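PDB 3ZIL: Aar187cp, which probably regulates sister-chromatid cohesion as a Wapl-family partner of cohesin, this chain being its C-terminal Wap1 domain. Local coordinates for residues Arg40-Met51 with Thr83-Ile94. Residues are numbered along the deposited sequence; the frame is centred on the assembly and turned at random.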
# COMPACT_ATOMS: atom_id res chain seq x y z
N ARG A 40 -6.78 25.70 20.42
CA ARG A 40 -7.21 24.29 20.51
C ARG A 40 -8.65 24.15 21.05
O ARG A 40 -9.40 23.27 20.59
CB ARG A 40 -6.26 23.47 21.38
CG ARG A 40 -6.69 22.03 21.45
CD ARG A 40 -5.78 21.18 22.32
NE ARG A 40 -5.84 21.27 23.78
CZ ARG A 40 -6.80 21.75 24.53
NH1 ARG A 40 -7.89 22.24 23.97
NH2 ARG A 40 -6.67 21.72 25.86
N ASN A 41 -8.99 24.98 22.05
CA ASN A 41 -10.28 24.89 22.70
C ASN A 41 -11.42 25.37 21.81
O ASN A 41 -12.50 24.74 21.76
CB ASN A 41 -10.25 25.62 24.06
CG ASN A 41 -9.51 24.79 25.15
OD1 ASN A 41 -8.96 23.72 24.87
ND2 ASN A 41 -9.47 25.29 26.34
N ASN A 42 -11.17 26.46 21.07
CA ASN A 42 -12.15 26.91 20.10
C ASN A 42 -12.29 25.81 19.03
O ASN A 42 -13.39 25.57 18.56
CB ASN A 42 -11.77 28.24 19.42
CG ASN A 42 -11.94 29.45 20.38
OD1 ASN A 42 -11.57 30.54 20.07
ND2 ASN A 42 -12.50 29.22 21.51
N MET A 43 -11.18 25.21 18.62
CA MET A 43 -11.28 24.21 17.48
C MET A 43 -12.12 23.01 17.99
O MET A 43 -12.96 22.41 17.25
CB MET A 43 -9.88 23.78 16.95
CG MET A 43 -9.96 22.81 15.72
SD MET A 43 -8.20 22.53 15.25
CE MET A 43 -7.66 24.12 14.60
N LEU A 44 -11.87 22.64 19.24
CA LEU A 44 -12.66 21.55 19.84
C LEU A 44 -14.16 21.79 19.84
O LEU A 44 -15.00 20.94 19.44
CB LEU A 44 -12.14 21.21 21.25
CG LEU A 44 -12.94 20.18 22.10
CD1 LEU A 44 -12.93 18.86 21.27
CD2 LEU A 44 -12.37 19.95 23.49
N ARG A 45 -14.51 22.99 20.27
CA ARG A 45 -15.85 23.38 20.36
C ARG A 45 -16.47 23.46 18.95
O ARG A 45 -17.64 23.09 18.75
CB ARG A 45 -15.88 24.70 21.12
CG ARG A 45 -17.20 25.44 21.05
CD ARG A 45 -17.16 26.57 22.13
NE ARG A 45 -18.48 27.15 22.22
CZ ARG A 45 -18.79 28.29 22.82
NH1 ARG A 45 -17.85 29.03 23.41
NH2 ARG A 45 -20.07 28.70 22.78
N LEU A 46 -15.68 23.87 17.95
CA LEU A 46 -16.17 23.90 16.56
C LEU A 46 -16.49 22.49 15.99
O LEU A 46 -17.57 22.28 15.34
CB LEU A 46 -15.15 24.59 15.68
CG LEU A 46 -15.32 24.51 14.16
CD1 LEU A 46 -16.62 25.20 13.78
CD2 LEU A 46 -14.06 25.01 13.37
N CYS A 47 -15.56 21.56 16.23
CA CYS A 47 -15.64 20.18 15.73
C CYS A 47 -16.89 19.59 16.37
O CYS A 47 -17.70 18.92 15.71
CB CYS A 47 -14.40 19.37 16.09
SG CYS A 47 -12.94 19.97 15.16
N LEU A 48 -17.05 19.85 17.65
CA LEU A 48 -18.16 19.20 18.39
C LEU A 48 -19.56 19.72 17.93
O LEU A 48 -20.48 18.94 17.69
CB LEU A 48 -17.92 19.26 19.89
CG LEU A 48 -18.79 18.33 20.76
CD1 LEU A 48 -18.66 16.83 20.48
CD2 LEU A 48 -18.41 18.59 22.20
N ASP A 49 -19.68 21.03 17.69
CA ASP A 49 -20.85 21.62 17.02
C ASP A 49 -21.12 21.00 15.64
O ASP A 49 -22.28 20.66 15.28
CB ASP A 49 -20.66 23.13 16.92
CG ASP A 49 -20.66 23.81 18.30
OD1 ASP A 49 -20.98 23.15 19.30
OD2 ASP A 49 -20.33 24.99 18.41
N MET A 50 -20.08 20.87 14.84
CA MET A 50 -20.20 20.38 13.46
C MET A 50 -20.61 18.94 13.50
O MET A 50 -21.49 18.54 12.78
CB MET A 50 -18.84 20.46 12.73
CG MET A 50 -18.44 21.88 12.42
SD MET A 50 -16.79 22.07 11.70
CE MET A 50 -17.22 21.32 10.15
N MET A 51 -19.95 18.17 14.36
CA MET A 51 -20.33 16.77 14.63
C MET A 51 -21.80 16.70 15.06
O MET A 51 -22.48 15.82 14.61
CB MET A 51 -19.42 16.10 15.68
CG MET A 51 -19.75 14.62 15.87
SD MET A 51 -19.24 13.59 14.44
CE MET A 51 -17.51 13.28 14.84
N THR A 83 -4.68 18.84 18.60
CA THR A 83 -5.03 19.81 17.58
C THR A 83 -5.02 19.12 16.21
O THR A 83 -5.93 19.32 15.40
CB THR A 83 -4.06 20.98 17.64
OG1 THR A 83 -4.29 21.67 18.88
CG2 THR A 83 -4.26 21.96 16.53
N SER A 84 -4.00 18.30 15.98
CA SER A 84 -3.83 17.54 14.70
C SER A 84 -5.00 16.57 14.39
O SER A 84 -5.48 16.46 13.25
CB SER A 84 -2.49 16.82 14.84
OG SER A 84 -1.47 17.76 14.61
N LEU A 85 -5.46 15.90 15.44
CA LEU A 85 -6.67 15.11 15.39
C LEU A 85 -7.93 15.89 14.99
O LEU A 85 -8.70 15.46 14.13
CB LEU A 85 -6.90 14.41 16.70
CG LEU A 85 -8.01 13.32 16.54
CD1 LEU A 85 -7.61 12.20 15.56
CD2 LEU A 85 -8.40 12.73 17.91
N LEU A 86 -8.16 17.03 15.66
CA LEU A 86 -9.25 17.90 15.32
C LEU A 86 -9.14 18.35 13.86
O LEU A 86 -10.14 18.48 13.19
CB LEU A 86 -9.21 19.14 16.25
CG LEU A 86 -9.26 18.87 17.75
CD1 LEU A 86 -9.17 20.14 18.65
CD2 LEU A 86 -10.47 18.01 18.08
N GLN A 87 -7.91 18.65 13.40
CA GLN A 87 -7.72 19.16 12.07
C GLN A 87 -8.00 18.04 11.09
O GLN A 87 -8.51 18.36 10.02
CB GLN A 87 -6.28 19.68 11.82
CG GLN A 87 -6.04 21.00 12.58
CD GLN A 87 -4.59 21.40 12.60
OE1 GLN A 87 -3.73 20.65 13.06
NE2 GLN A 87 -4.32 22.65 12.20
N CYS A 88 -7.62 16.81 11.41
CA CYS A 88 -7.97 15.68 10.49
C CYS A 88 -9.55 15.51 10.37
O CYS A 88 -10.04 15.28 9.29
CB CYS A 88 -7.41 14.37 10.99
SG CYS A 88 -5.62 14.19 10.97
N PHE A 89 -10.29 15.60 11.48
CA PHE A 89 -11.77 15.63 11.43
C PHE A 89 -12.35 16.75 10.50
O PHE A 89 -13.16 16.46 9.63
CB PHE A 89 -12.38 15.67 12.86
CG PHE A 89 -13.84 15.96 12.87
CD1 PHE A 89 -14.77 14.97 12.49
CD2 PHE A 89 -14.30 17.24 13.14
CE1 PHE A 89 -16.13 15.24 12.47
CE2 PHE A 89 -15.67 17.52 13.08
CZ PHE A 89 -16.58 16.52 12.75
N ILE A 90 -11.87 18.01 10.64
CA ILE A 90 -12.25 19.09 9.78
C ILE A 90 -12.03 18.73 8.30
O ILE A 90 -12.94 18.93 7.45
CB ILE A 90 -11.49 20.38 10.17
CG1 ILE A 90 -11.94 20.81 11.56
CG2 ILE A 90 -11.62 21.46 9.07
CD1 ILE A 90 -13.44 21.02 11.63
N ALA A 91 -10.83 18.27 7.95
CA ALA A 91 -10.55 17.93 6.55
C ALA A 91 -11.54 16.89 6.06
O ALA A 91 -12.04 16.98 4.93
CB ALA A 91 -9.14 17.38 6.38
N ASP A 92 -11.78 15.88 6.88
CA ASP A 92 -12.78 14.86 6.56
C ASP A 92 -14.26 15.34 6.58
O ASP A 92 -15.04 14.85 5.81
CB ASP A 92 -12.57 13.68 7.46
CG ASP A 92 -13.36 12.43 7.05
OD1 ASP A 92 -13.52 12.19 5.83
OD2 ASP A 92 -13.76 11.66 8.02
N LYS A 93 -14.63 16.29 7.43
CA LYS A 93 -16.03 16.65 7.63
C LYS A 93 -16.43 17.67 6.58
O LYS A 93 -17.56 17.63 6.11
CB LYS A 93 -16.23 17.28 9.02
CG LYS A 93 -17.68 17.41 9.45
CD LYS A 93 -18.46 16.10 9.37
CE LYS A 93 -19.93 16.43 9.27
NZ LYS A 93 -20.67 15.37 10.00
N ILE A 94 -15.50 18.55 6.15
CA ILE A 94 -15.83 19.60 5.15
C ILE A 94 -14.65 19.72 4.26
O ILE A 94 -13.91 20.74 4.31
CB ILE A 94 -16.11 20.98 5.81
CG1 ILE A 94 -14.97 21.34 6.81
CG2 ILE A 94 -17.53 20.98 6.45
CD1 ILE A 94 -14.95 22.82 7.27
O HOH W 1 -22.81 16.84 11.38
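The ring of Phe89 has Met50 CB at its edge, near the ring plane, and the Cys47 sulfur also at the edge, 5.0 Å from the centroid. Met51 SD lies obliquely 5.1 Å from the centroid of the Phe89 ring, a Met-aromatic contact, and its CE comes 3.4 Å from Phe89 CE1; bends at chi2 (72°) and chi3 (85°) fold this thioether back. Lys93 CB, one turn on from Phe89, sits 3.8 Å over one face, displaced from the ring centre. Short Cys47 fits between Leu86, Phe89 and Ile90 where the segment axes come within 10.0 Å. Leu86, its branched end filling the space, is a knob among Arg40, Met43, Leu44 and Cys47. Met43 and Met50, long and unbranched, reach across: Met43 SD lies 3.7 Å from Leu86 CB, and Met50 SD 3.5 Å from Ile90 CD1, these last side chains crossing at about a right angle. The segments cross at 35°, and the contact joins helices 36-52 and 81-93 of the all-helical Wap1 domain, with helix 54-72 against Met50 and Ile94. Apolar and sulfur packing holds it, without direct hydrogen bonds between the segments; at one end a water donates to Met50 O and accepts from the ammonium of Lys93.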